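Local structure of tyrosine specific protein phosphatase (Trypanosoma cruzi, 4AZ1) at residues A[79-84]-A[89-94]; A[118-123]-A[127-132]; A[165-170]-A[206-211]; A[222-227]-A[235-240]. The protein probably removes phosphate groups from phosphotyrosine residues of proteins, as a member of the classical protein tyrosine phosphatase family. All coordinates share one frame; numbering follows the deposited sequence.

Contact 1: residues A[79-84]-A[89-94]. With FMT (formic acid), chain H.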
loop_
_atom_site.group_PDB
_atom_site.type_symbol
_atom_site.label_atom_id
_atom_site.label_comp_id
_atom_site.label_asym_id
_atom_site.label_seq_id
_atom_site.Cartn_x
_atom_site.Cartn_y
_atom_site.Cartn_z
ATOM N N GLY A 79 -10.227 -10.897 4.432
ATOM C CA GLY A 79 -11.525 -10.988 3.777
ATOM C C GLY A 79 -11.988 -12.403 3.507
ATOM O O GLY A 79 -11.181 -13.334 3.455
ATOM N N ASN A 80 -13.297 -12.570 3.332
ATOM C CA ASN A 80 -13.861 -13.892 3.092
ATOM C C ASN A 80 -14.877 -13.878 1.964
ATOM O O ASN A 80 -15.573 -12.874 1.749
ATOM C CB ASN A 80 -14.533 -14.429 4.353
ATOM C CG ASN A 80 -13.560 -14.605 5.503
ATOM O OD1 ASN A 80 -13.337 -13.676 6.285
ATOM N ND2 ASN A 80 -12.986 -15.806 5.622
ATOM N N LEU A 81 -14.961 -14.998 1.252
ATOM C CA LEU A 81 -15.948 -15.182 0.193
ATOM C C LEU A 81 -17.307 -15.472 0.824
ATOM O O LEU A 81 -17.456 -16.450 1.536
ATOM C CB LEU A 81 -15.552 -16.365 -0.701
ATOM C CG LEU A 81 -16.400 -16.580 -1.957
ATOM C CD1 LEU A 81 -16.332 -15.356 -2.832
ATOM C CD2 LEU A 81 -15.979 -17.823 -2.758
ATOM N N ILE A 82 -18.300 -14.627 0.580
ATOM C CA ILE A 82 -19.623 -14.932 1.100
ATOM C C ILE A 82 -20.515 -15.498 0.008
ATOM O O ILE A 82 -20.776 -14.828 -0.990
ATOM C CB ILE A 82 -20.295 -13.707 1.719
ATOM C CG1 ILE A 82 -19.321 -12.988 2.666
ATOM C CG2 ILE A 82 -21.582 -14.136 2.453
ATOM C CD1 ILE A 82 -19.001 -13.766 3.931
ATOM N N ASP A 83 -20.991 -16.724 0.205
ATOM C CA ASP A 83 -21.845 -17.385 -0.775
ATOM C C ASP A 83 -23.141 -17.818 -0.091
ATOM O O ASP A 83 -23.118 -18.618 0.847
ATOM C CB ASP A 83 -21.114 -18.600 -1.370
ATOM C CG ASP A 83 -21.947 -19.357 -2.414
ATOM O OD1 ASP A 83 -22.643 -18.721 -3.244
ATOM O OD2 ASP A 83 -21.886 -20.605 -2.411
ATOM N N LEU A 84 -24.268 -17.277 -0.545
ATOM C CA LEU A 84 -25.568 -17.636 0.025
ATOM C C LEU A 84 -26.508 -18.284 -0.997
ATOM O O LEU A 84 -27.728 -18.220 -0.829
ATOM C CB LEU A 84 -26.241 -16.400 0.627
ATOM C CG LEU A 84 -25.462 -15.688 1.739
ATOM C CD1 LEU A 84 -25.785 -14.199 1.795
ATOM C CD2 LEU A 84 -25.738 -16.343 3.083
ATOM N N LYS A 89 -22.086 -13.508 -5.389
ATOM C CA LYS A 89 -21.243 -13.803 -4.240
ATOM C C LYS A 89 -20.580 -12.497 -3.862
ATOM O O LYS A 89 -20.545 -11.548 -4.661
ATOM C CB LYS A 89 -20.154 -14.818 -4.594
ATOM C CG LYS A 89 -20.660 -16.148 -5.109
ATOM C CD LYS A 89 -19.551 -17.192 -5.042
ATOM C CE LYS A 89 -20.005 -18.530 -5.619
ATOM N NZ LYS A 89 -19.048 -19.638 -5.305
ATOM N N PHE A 90 -20.041 -12.446 -2.650
ATOM C CA PHE A 90 -19.463 -11.217 -2.151
ATOM C C PHE A 90 -18.110 -11.502 -1.536
ATOM O O PHE A 90 -17.846 -12.621 -1.091
ATOM C CB PHE A 90 -20.410 -10.600 -1.123
ATOM C CG PHE A 90 -21.712 -10.158 -1.720
ATOM C CD1 PHE A 90 -22.782 -11.048 -1.832
ATOM C CD2 PHE A 90 -21.858 -8.864 -2.218
ATOM C CE1 PHE A 90 -23.985 -10.642 -2.408
ATOM C CE2 PHE A 90 -23.057 -8.450 -2.797
ATOM C CZ PHE A 90 -24.123 -9.342 -2.892
ATOM N N VAL A 91 -17.243 -10.498 -1.544
ATOM C CA VAL A 91 -16.048 -10.545 -0.723
ATOM C C VAL A 91 -16.226 -9.526 0.388
ATOM O O VAL A 91 -16.214 -8.312 0.147
ATOM C CB VAL A 91 -14.768 -10.258 -1.534
ATOM C CG1 VAL A 91 -13.563 -10.262 -0.618
ATOM C CG2 VAL A 91 -14.590 -11.315 -2.626
ATOM N N ALA A 92 -16.438 -10.020 1.604
ATOM C CA ALA A 92 -16.555 -9.130 2.754
ATOM C C ALA A 92 -15.157 -8.966 3.333
ATOM O O ALA A 92 -14.520 -9.953 3.698
ATOM C CB ALA A 92 -17.514 -9.718 3.809
ATOM N N CYS A 93 -14.663 -7.735 3.430
ATOM C CA CYS A 93 -13.300 -7.558 3.918
ATOM C C CYS A 93 -13.153 -6.254 4.649
ATOM O O CYS A 93 -14.058 -5.417 4.617
ATOM C CB CYS A 93 -12.297 -7.637 2.759
ATOM S SG CYS A 93 -12.561 -6.366 1.500
ATOM N N GLN A 94 -12.030 -6.090 5.338
ATOM C CA GLN A 94 -11.764 -4.853 6.075
ATOM C C GLN A 94 -11.360 -3.780 5.072
ATOM O O GLN A 94 -11.098 -4.080 3.889
ATOM C CB GLN A 94 -10.600 -5.069 7.056
ATOM C CG GLN A 94 -9.285 -5.343 6.313
ATOM C CD GLN A 94 -8.066 -5.451 7.223
ATOM O OE1 GLN A 94 -8.177 -5.499 8.451
ATOM N NE2 GLN A 94 -6.891 -5.494 6.610
HETATM C C FMT H . -8.034 -5.669 3.128
HETATM O O1 FMT H . -7.426 -6.462 3.860
HETATM O O2 FMT H . -9.187 -5.827 2.695
#
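Lys89 reaches across the turn end of a beta hairpin to lie against Asp83, just beyond the last bridge of strands 79-82 and 90-93. Its CB sits 3.7 Å from Ile82 O. From there the chain runs extended: CG is 3.7 Å from Asp83 OD1, CD stays against the same oxygen, and CE comes to 3.6 Å from it. At the tip, NZ lies 4.2 Å from Asp83 OD2, beyond a salt bridge, and the two side chains pass at a slant. Asp83 meets the lysine this way because its CG is anti to the backbone N (chi1 180°).

Further along, two antiparallel hydrogen-bonded pairs, Asn80 with Ala92 and Ile82 with Phe90, join the strands. The bond from Ile82 N to Phe90 O is short, 2.6 Å, and nearly straight at 168°. Ile82 CG1 packs 3.9 Å from Ala92 CB, on the face covered by helices 232-247 and 255-266. Asn80 shares this face, its OD1 bonded to Arg267. At Gly79, whose CA lies 3.6 Å from Cys93 CB, the strands come close. The chemistry is thus graded: backbone bonds and buried aliphatic groups hold the hairpin, while the charged pair at its end probably adds a weak, longer-range attraction.

Contact 2: residues A[118-123]-A[127-132]. With FMT (formic acid), chain G.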
loop_
_atom_site.group_PDB
_atom_site.type_symbol
_atom_site.label_atom_id
_atom_site.label_comp_id
_atom_site.label_asym_id
_atom_site.label_seq_id
_atom_site.Cartn_x
_atom_site.Cartn_y
_atom_site.Cartn_z
ATOM N N MET A 118 -17.970 0.570 -0.687
ATOM C CA MET A 118 -17.364 1.016 0.551
ATOM C C MET A 118 -18.453 1.704 1.370
ATOM O O MET A 118 -19.034 2.701 0.922
ATOM C CB MET A 118 -16.212 1.997 0.244
ATOM C CG MET A 118 -15.580 2.583 1.493
ATOM S SD MET A 118 -14.252 3.714 1.044
ATOM C CE MET A 118 -13.881 4.382 2.668
ATOM N N VAL A 119 -18.743 1.163 2.554
ATOM C CA VAL A 119 -19.835 1.672 3.376
ATOM C C VAL A 119 -19.336 2.356 4.654
ATOM O O VAL A 119 -19.734 2.011 5.772
ATOM C CB VAL A 119 -20.849 0.531 3.729
ATOM C CG1 VAL A 119 -22.104 1.111 4.306
ATOM C CG2 VAL A 119 -21.223 -0.232 2.475
ATOM N N THR A 120 -18.450 3.324 4.486
ATOM C CA THR A 120 -17.940 4.094 5.606
ATOM C C THR A 120 -17.303 5.356 5.045
ATOM O O THR A 120 -16.949 5.397 3.863
ATOM C CB THR A 120 -16.861 3.284 6.412
ATOM O OG1 THR A 120 -16.410 4.051 7.532
ATOM C CG2 THR A 120 -15.651 2.943 5.522
ATOM N N LYS A 121 -17.165 6.385 5.881
ATOM C CA LYS A 121 -16.191 7.442 5.597
ATOM C C LYS A 121 -14.805 6.988 6.025
ATOM O O LYS A 121 -14.660 6.022 6.797
ATOM C CB LYS A 121 -16.534 8.741 6.329
ATOM C CG LYS A 121 -17.876 9.331 5.924
ATOM C CD LYS A 121 -18.021 10.716 6.494
ATOM C CE LYS A 121 -19.151 10.763 7.482
ATOM N NZ LYS A 121 -19.578 12.176 7.658
ATOM N N LEU A 122 -13.796 7.704 5.536
ATOM C CA LEU A 122 -12.406 7.477 5.918
ATOM C C LEU A 122 -12.236 7.683 7.419
ATOM O O LEU A 122 -11.490 6.942 8.070
ATOM C CB LEU A 122 -11.489 8.469 5.161
ATOM C CG LEU A 122 -11.429 8.250 3.641
ATOM C CD1 LEU A 122 -10.720 9.450 2.935
ATOM C CD2 LEU A 122 -10.713 6.936 3.331
ATOM N N GLU A 123 -12.924 8.704 7.944
ATOM C CA GLU A 123 -12.862 9.095 9.352
ATOM C C GLU A 123 -14.263 9.408 9.836
ATOM O O GLU A 123 -15.029 10.069 9.126
ATOM C CB GLU A 123 -12.050 10.393 9.521
ATOM C CG GLU A 123 -10.601 10.304 9.102
ATOM C CD GLU A 123 -9.876 11.626 9.278
ATOM O OE1 GLU A 123 -10.472 12.572 9.840
ATOM O OE2 GLU A 123 -8.703 11.720 8.859
ATOM N N PHE A 127 -12.223 9.388 14.617
ATOM C CA PHE A 127 -11.443 8.154 14.527
ATOM C C PHE A 127 -11.297 7.691 13.092
ATOM O O PHE A 127 -12.194 7.929 12.267
ATOM C CB PHE A 127 -12.087 7.071 15.401
ATOM C CG PHE A 127 -12.208 7.497 16.832
ATOM C CD1 PHE A 127 -11.110 7.397 17.687
ATOM C CD2 PHE A 127 -13.382 8.072 17.304
ATOM C CE1 PHE A 127 -11.181 7.831 19.008
ATOM C CE2 PHE A 127 -13.466 8.509 18.645
ATOM C CZ PHE A 127 -12.364 8.384 19.488
ATOM N N VAL A 128 -10.170 7.042 12.793
ATOM C CA VAL A 128 -9.920 6.523 11.443
ATOM C C VAL A 128 -10.702 5.240 11.199
ATOM O O VAL A 128 -10.639 4.307 11.997
ATOM C CB VAL A 128 -8.422 6.211 11.195
ATOM C CG1 VAL A 128 -8.214 5.868 9.724
ATOM C CG2 VAL A 128 -7.524 7.397 11.590
ATOM N N LYS A 129 -11.426 5.179 10.087
ATOM C CA LYS A 129 -12.125 3.959 9.694
ATOM C C LYS A 129 -11.461 3.293 8.489
ATOM O O LYS A 129 -11.474 2.072 8.361
ATOM C CB LYS A 129 -13.581 4.289 9.340
ATOM C CG LYS A 129 -14.396 4.794 10.510
ATOM C CD LYS A 129 -14.654 3.655 11.489
ATOM C CE LYS A 129 -15.505 4.101 12.663
ATOM N NZ LYS A 129 -15.727 2.918 13.579
ATOM N N ALA A 130 -10.904 4.101 7.591
ATOM C CA ALA A 130 -10.336 3.564 6.355
ATOM C C ALA A 130 -9.223 4.442 5.801
ATOM O O ALA A 130 -9.055 5.596 6.215
ATOM C CB ALA A 130 -11.428 3.380 5.298
ATOM N N ASP A 131 -8.489 3.893 4.837
ATOM C CA ASP A 131 -7.405 4.616 4.185
ATOM C C ASP A 131 -7.681 4.713 2.693
ATOM O O ASP A 131 -8.079 3.729 2.062
ATOM C CB ASP A 131 -6.063 3.917 4.433
ATOM C CG ASP A 131 -5.575 4.087 5.872
ATOM O OD1 ASP A 131 -4.978 5.144 6.176
ATOM O OD2 ASP A 131 -5.788 3.165 6.693
ATOM N N ARG A 132 -7.480 5.903 2.138
ATOM C CA ARG A 132 -7.748 6.141 0.719
ATOM C C ARG A 132 -6.922 5.252 -0.222
ATOM O O ARG A 132 -5.691 5.123 -0.080
ATOM C CB ARG A 132 -7.509 7.616 0.374
ATOM C CG ARG A 132 -7.828 7.954 -1.086
ATOM C CD ARG A 132 -7.791 9.463 -1.315
ATOM N NE ARG A 132 -6.550 10.029 -0.807
ATOM C CZ ARG A 132 -5.392 10.003 -1.470
ATOM N NH1 ARG A 132 -5.319 9.445 -2.676
ATOM N NH2 ARG A 132 -4.303 10.543 -0.931
HETATM C C FMT G . -14.890 10.431 3.068
HETATM O O1 FMT G . -14.652 9.228 3.180
HETATM O O2 FMT G . -15.438 11.104 3.945
#
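Thr120 carries OG1 anti to the backbone N (chi1 -178°), which sets the hydroxyl 3.4 Å from Lys129 CB. OG1 is hydrogen-bonded to Lys121 O, on a lone pair in the carbonyl plane, and also to Glu124 OE2. Lys129 turns at chi2 (-71°), leading its amino end away from residues 118-123 to a salt bridge with Asp196. The extended chain of Met118 brings CE to 3.7 Å from Ala130 CB, and Leu122 CD2 touches the same methyl at 4.1 Å. That CD2 also lies 3.6 Å from Arg132 N, so the leucine spreads along the backbone of 130-132.

The polar centre is Leu122 O. It is gripped by two consecutive amides, Lys129 N at 2.7 Å and Ala130 N at 2.9 Å, both tilted out of the carbonyl plane toward the same face. Leu122 N donates to O1 of a formic acid molecule also held by Gln190.

Two neighbouring donors on one carbonyl, with Lys129 in a near-helical backbone conformation, fit a classic beta bulge at the base of the small hairpin 123-124/127-128. By sequence this hairpin corresponds to the E-loop of classical tyrosine phosphatases, whose lysine reaches the aspartate of the WPD motif.

Contact 3: residues A[165-170]-A[206-211]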
loop_
_atom_site.group_PDB
_atom_site.type_symbol
_atom_site.label_atom_id
_atom_site.label_comp_id
_atom_site.label_asym_id
_atom_site.label_seq_id
_atom_site.Cartn_x
_atom_site.Cartn_y
_atom_site.Cartn_z
ATOM N N ASP A 165 -25.613 13.928 -3.777
ATOM C CA ASP A 165 -25.624 14.617 -2.488
ATOM C C ASP A 165 -26.721 14.123 -1.552
ATOM O O ASP A 165 -26.482 13.948 -0.355
ATOM C CB ASP A 165 -25.743 16.136 -2.687
ATOM N N GLU A 166 -27.914 13.896 -2.098
ATOM C CA GLU A 166 -29.049 13.445 -1.292
ATOM C C GLU A 166 -28.854 12.007 -0.806
ATOM O O GLU A 166 -29.224 11.662 0.320
ATOM C CB GLU A 166 -30.359 13.581 -2.080
ATOM N N LEU A 167 -28.251 11.174 -1.647
ATOM C CA LEU A 167 -27.998 9.786 -1.272
ATOM C C LEU A 167 -26.698 9.616 -0.472
ATOM O O LEU A 167 -26.488 8.573 0.153
ATOM C CB LEU A 167 -27.975 8.895 -2.514
ATOM C CG LEU A 167 -29.261 8.895 -3.342
ATOM C CD1 LEU A 167 -29.188 7.915 -4.512
ATOM C CD2 LEU A 167 -30.433 8.565 -2.454
ATOM N N LYS A 168 -25.845 10.644 -0.483
ATOM C CA LYS A 168 -24.505 10.568 0.111
ATOM C C LYS A 168 -23.724 9.427 -0.513
ATOM O O LYS A 168 -23.080 8.647 0.185
ATOM C CB LYS A 168 -24.560 10.355 1.631
ATOM C CG LYS A 168 -25.357 11.415 2.394
ATOM C CD LYS A 168 -24.712 12.783 2.273
ATOM C CE LYS A 168 -25.130 13.656 3.443
ATOM N NZ LYS A 168 -25.134 12.859 4.705
ATOM N N ILE A 169 -23.798 9.319 -1.831
ATOM C CA ILE A 169 -23.083 8.269 -2.526
ATOM C C ILE A 169 -22.130 8.915 -3.512
ATOM O O ILE A 169 -22.489 9.890 -4.185
ATOM C CB ILE A 169 -24.070 7.311 -3.249
ATOM C CG1 ILE A 169 -24.728 6.355 -2.232
ATOM C CG2 ILE A 169 -23.361 6.521 -4.345
ATOM C CD1 ILE A 169 -25.882 5.529 -2.819
ATOM N N THR A 170 -20.906 8.393 -3.580
ATOM C CA THR A 170 -19.959 8.835 -4.607
ATOM C C THR A 170 -19.598 7.641 -5.460
ATOM O O THR A 170 -19.302 6.565 -4.925
ATOM C CB THR A 170 -18.681 9.460 -3.990
ATOM O OG1 THR A 170 -19.031 10.684 -3.335
ATOM C CG2 THR A 170 -17.654 9.793 -5.085
ATOM N N LEU A 206 -29.342 2.698 0.562
ATOM C CA LEU A 206 -29.119 1.260 0.578
ATOM C C LEU A 206 -29.727 0.618 -0.675
ATOM O O LEU A 206 -29.084 -0.204 -1.332
ATOM C CB LEU A 206 -29.736 0.659 1.841
ATOM C CG LEU A 206 -28.929 -0.385 2.602
ATOM C CD1 LEU A 206 -27.459 -0.026 2.611
ATOM C CD2 LEU A 206 -29.442 -0.486 4.027
ATOM N N GLU A 207 -30.960 0.992 -1.009
ATOM C CA GLU A 207 -31.586 0.487 -2.240
ATOM C C GLU A 207 -30.752 0.804 -3.494
ATOM O O GLU A 207 -30.645 -0.019 -4.410
ATOM C CB GLU A 207 -33.002 1.042 -2.391
ATOM C CG GLU A 207 -34.067 0.330 -1.535
ATOM C CD GLU A 207 -34.453 -1.062 -2.060
ATOM O OE1 GLU A 207 -33.839 -1.530 -3.046
ATOM O OE2 GLU A 207 -35.375 -1.689 -1.483
ATOM N N ALA A 208 -30.148 1.992 -3.520
ATOM C CA ALA A 208 -29.340 2.411 -4.655
ATOM C C ALA A 208 -28.084 1.539 -4.738
ATOM O O ALA A 208 -27.689 1.093 -5.818
ATOM C CB ALA A 208 -28.966 3.875 -4.520
ATOM N N LEU A 209 -27.466 1.290 -3.590
ATOM C CA LEU A 209 -26.326 0.380 -3.529
ATOM C C LEU A 209 -26.687 -1.010 -4.060
ATOM O O LEU A 209 -25.929 -1.600 -4.839
ATOM C CB LEU A 209 -25.796 0.261 -2.102
ATOM C CG LEU A 209 -25.055 1.445 -1.484
ATOM C CD1 LEU A 209 -24.473 1.016 -0.156
ATOM C CD2 LEU A 209 -23.944 1.944 -2.406
ATOM N N LEU A 210 -27.847 -1.524 -3.652
ATOM C CA LEU A 210 -28.259 -2.859 -4.072
ATOM C C LEU A 210 -28.557 -2.895 -5.569
ATOM O O LEU A 210 -28.367 -3.925 -6.222
ATOM C CB LEU A 210 -29.455 -3.345 -3.251
ATOM C CG LEU A 210 -29.147 -3.467 -1.753
ATOM C CD1 LEU A 210 -30.400 -3.814 -0.985
ATOM C CD2 LEU A 210 -28.084 -4.525 -1.525
ATOM N N THR A 211 -29.020 -1.770 -6.107
ATOM C CA THR A 211 -29.227 -1.655 -7.549
ATOM C C THR A 211 -27.893 -1.815 -8.271
ATOM O O THR A 211 -27.807 -2.536 -9.265
ATOM C CB THR A 211 -29.904 -0.331 -7.921
ATOM O OG1 THR A 211 -31.275 -0.375 -7.503
ATOM C CG2 THR A 211 -29.849 -0.090 -9.427
#
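Leu167 and Ile169 meet Ala208 and Leu209 through methyl groups alone, with no flat group between them. The carboxylate of Glu207, on the same helical turn, takes no part and turns to a salt bridge with Arg287. The peptide oxygen of Leu167 accepts a hydrogen bond from Ser205 OG, a polar tie between the loop and the first turn of helix 203-215.

Ala208 CB is the meeting point. Leu167 CD1 touches it at 4.0 Å and Ile169 CD1 at 3.9 Å, two methyl tips converging on a single small methyl of the helix. The isoleucine reaches it because its CG1 is anti to the carbonyl carbon (chi1 -77°) and CD1 then continues in an extended arm (chi2 171°). The same CD1 also meets Leu209 CD2, 4.1 Å away. Leu209 starts out along the flank of the helix and bends back toward the strand only at its end. Ile169 and Leu209 both also rest on Val189 and Tyr191, so the buried half of the contact continues onto strand 184-191, whereas Leu167 and Ala208 are partly exposed.

Between the two apolar residues, Lys168 adopts a left-handed backbone conformation, and together with Ile169 it faces Glu164. This is a G1 beta bulge, located where the turn after strand 151-164 enters strand 169-177. The arrangement is a hairpin end packed against a helix, part of the alpha/beta fold of tyrosine phosphatases in which helices cover the central mixed sheet.

Contact 4: residues A[222-227]-A[235-240]. With FMT (formic acid), chain D.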
loop_
_atom_site.group_PDB
_atom_site.type_symbol
_atom_site.label_atom_id
_atom_site.label_comp_id
_atom_site.label_asym_id
_atom_site.label_seq_id
_atom_site.Cartn_x
_atom_site.Cartn_y
_atom_site.Cartn_z
ATOM N N VAL A 222 -18.754 -9.375 -5.748
ATOM C CA VAL A 222 -18.740 -7.957 -5.413
ATOM C C VAL A 222 -17.957 -7.755 -4.114
ATOM O O VAL A 222 -18.245 -8.408 -3.109
ATOM C CB VAL A 222 -20.164 -7.436 -5.197
ATOM C CG1 VAL A 222 -20.127 -6.019 -4.634
ATOM C CG2 VAL A 222 -20.952 -7.507 -6.505
ATOM N N VAL A 223 -16.967 -6.868 -4.123
ATOM C CA VAL A 223 -16.218 -6.581 -2.903
ATOM C C VAL A 223 -16.954 -5.539 -2.053
ATOM O O VAL A 223 -17.353 -4.488 -2.560
ATOM C CB VAL A 223 -14.788 -6.094 -3.204
ATOM C CG1 VAL A 223 -14.118 -5.537 -1.929
ATOM C CG2 VAL A 223 -13.951 -7.225 -3.802
ATOM N N VAL A 224 -17.136 -5.834 -0.764
ATOM C CA VAL A 224 -17.791 -4.906 0.162
ATOM C C VAL A 224 -16.946 -4.716 1.422
ATOM O O VAL A 224 -16.555 -5.695 2.057
ATOM C CB VAL A 224 -19.174 -5.438 0.592
ATOM C CG1 VAL A 224 -19.917 -4.387 1.416
ATOM C CG2 VAL A 224 -19.982 -5.839 -0.616
ATOM N N HIS A 225 -16.656 -3.470 1.789
ATOM C CA HIS A 225 -15.919 -3.251 3.031
ATOM C C HIS A 225 -16.438 -2.041 3.779
ATOM O O HIS A 225 -16.952 -1.108 3.175
ATOM C CB HIS A 225 -14.407 -3.103 2.782
ATOM C CG HIS A 225 -14.018 -1.827 2.114
ATOM N ND1 HIS A 225 -13.587 -0.719 2.812
ATOM C CD2 HIS A 225 -13.967 -1.487 0.797
ATOM C CE1 HIS A 225 -13.283 0.249 1.959
ATOM N NE2 HIS A 225 -13.515 -0.191 0.733
ATOM N N CYS A 226 -16.330 -2.089 5.104
ATOM C CA CYS A 226 -16.520 -0.905 5.929
ATOM C C CYS A 226 -15.173 -0.642 6.573
ATOM O O CYS A 226 -14.189 -0.498 5.848
ATOM C CB CYS A 226 -17.633 -1.105 6.953
ATOM S SG CYS A 226 -17.642 -2.703 7.787
ATOM N N SER A 227 -15.083 -0.603 7.904
ATOM C CA SER A 227 -13.745 -0.548 8.525
ATOM C C SER A 227 -13.169 -1.937 8.816
ATOM O O SER A 227 -12.112 -2.297 8.284
ATOM C CB SER A 227 -13.705 0.343 9.776
ATOM O OG SER A 227 -12.357 0.480 10.268
ATOM N N THR A 235 -24.535 -5.997 7.096
ATOM C CA THR A 235 -25.907 -5.548 6.865
ATOM C C THR A 235 -26.227 -5.450 5.376
ATOM O O THR A 235 -27.296 -5.896 4.916
ATOM C CB THR A 235 -26.146 -4.161 7.495
ATOM O OG1 THR A 235 -26.027 -4.252 8.920
ATOM C CG2 THR A 235 -27.524 -3.622 7.124
ATOM N N LEU A 236 -25.315 -4.848 4.622
ATOM C CA LEU A 236 -25.527 -4.694 3.191
ATOM C C LEU A 236 -25.720 -6.050 2.510
ATOM O O LEU A 236 -26.641 -6.221 1.719
ATOM C CB LEU A 236 -24.345 -3.970 2.550
ATOM C CG LEU A 236 -24.588 -3.734 1.054
ATOM C CD1 LEU A 236 -25.920 -3.056 0.863
ATOM C CD2 LEU A 236 -23.498 -2.876 0.455
ATOM N N ILE A 237 -24.834 -6.999 2.810
ATOM C CA ILE A 237 -24.900 -8.316 2.189
ATOM C C ILE A 237 -26.159 -9.054 2.678
ATOM O O ILE A 237 -26.842 -9.717 1.893
ATOM C CB ILE A 237 -23.609 -9.136 2.444
ATOM C CG1 ILE A 237 -22.411 -8.443 1.782
ATOM C CG2 ILE A 237 -23.750 -10.547 1.886
ATOM C CD1 ILE A 237 -21.036 -8.965 2.228
ATOM N N GLY A 238 -26.495 -8.885 3.954
ATOM C CA GLY A 238 -27.695 -9.505 4.507
ATOM C C GLY A 238 -28.978 -8.973 3.887
ATOM O O GLY A 238 -29.911 -9.732 3.581
ATOM N N ALA A 239 -29.032 -7.658 3.704
ATOM C CA ALA A 239 -30.194 -7.029 3.088
ATOM C C ALA A 239 -30.346 -7.504 1.646
ATOM O O ALA A 239 -31.465 -7.781 1.195
ATOM C CB ALA A 239 -30.087 -5.499 3.146
ATOM N N TYR A 240 -29.229 -7.582 0.923
ATOM C CA TYR A 240 -29.246 -8.113 -0.444
ATOM C C TYR A 240 -29.864 -9.506 -0.443
ATOM O O TYR A 240 -30.766 -9.802 -1.235
ATOM C CB TYR A 240 -27.839 -8.196 -1.040
ATOM C CG TYR A 240 -27.799 -9.021 -2.319
ATOM C CD1 TYR A 240 -28.158 -8.461 -3.544
ATOM C CD2 TYR A 240 -27.415 -10.367 -2.304
ATOM C CE1 TYR A 240 -28.147 -9.222 -4.728
ATOM C CE2 TYR A 240 -27.400 -11.133 -3.481
ATOM C CZ TYR A 240 -27.763 -10.549 -4.687
ATOM O OH TYR A 240 -27.741 -11.296 -5.844
HETATM C C FMT D . -16.664 -0.607 11.262
HETATM O O1 FMT D . -16.840 0.128 10.288
HETATM O O2 FMT D . -15.977 -1.632 11.222
#
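Val224 points its two methyls at Leu236 and Ile237, where strand 222-225 and helix 232-247 bracket the HCX5R signature loop, the P-loop of the tyrosine phosphatase fold. The valine has CG1 anti to the backbone N (chi1 -173°), a setting that splits its branches between two neighbours one residue apart on the helix. CG1 lies 4.0 Å from Leu236 CD2, methyl against methyl. CG2 faces the arm of Ile237, at 4.3 Å from its CG1. Strand and helix stay well separated, with CA of Val224 and CA of Ile237 8.1 Å apart, so side chains alone fill the interval. No hydrogen bond joins these two segments. Leu236 also packs on Ile117, Leu206 and Leu210, while Ile237 also meets Phe90, placing the contact deep within the fold.

After the valine the strand runs into the signature loop. His225 points away from the helix, its NE2 bonded to Tyr133 OH. Its ND1 donates to a lone pair of Cys226 O at 3.1 Å, with the acceptor close to the imidazole plane. Formic acid occupies the loop, bound also by Ala228 and Arg232; its O1 accepts from Ser227 N at 3.1 Å and lies 3.9 Å from Cys226 SG.

Contact 4 lies near the centre of the chain, and the other three each touch it. Contact 1, its centre 8 Å away, continues the sheet: Val91 N and Val222 O are 2.8 Å apart, as are Val224 N and Val91 O, both probable hydrogen bonds between parallel strands. It also reaches the signature loop, Gln94 CB lying 3.4 Å from Ser227 O. Contact 2 meets the loop from another direction, with Lys129 O 2.6 Å from Ser227 OG and Val119 N 3.0 Å from His225 O. Contact 3 instead reaches the helix that follows the loop, Leu210 CD2 lying 3.5 Å from Leu236 CD1. Contacts 1 and 2 thus border the loop that holds formic acid, probably where substrate phosphate binds.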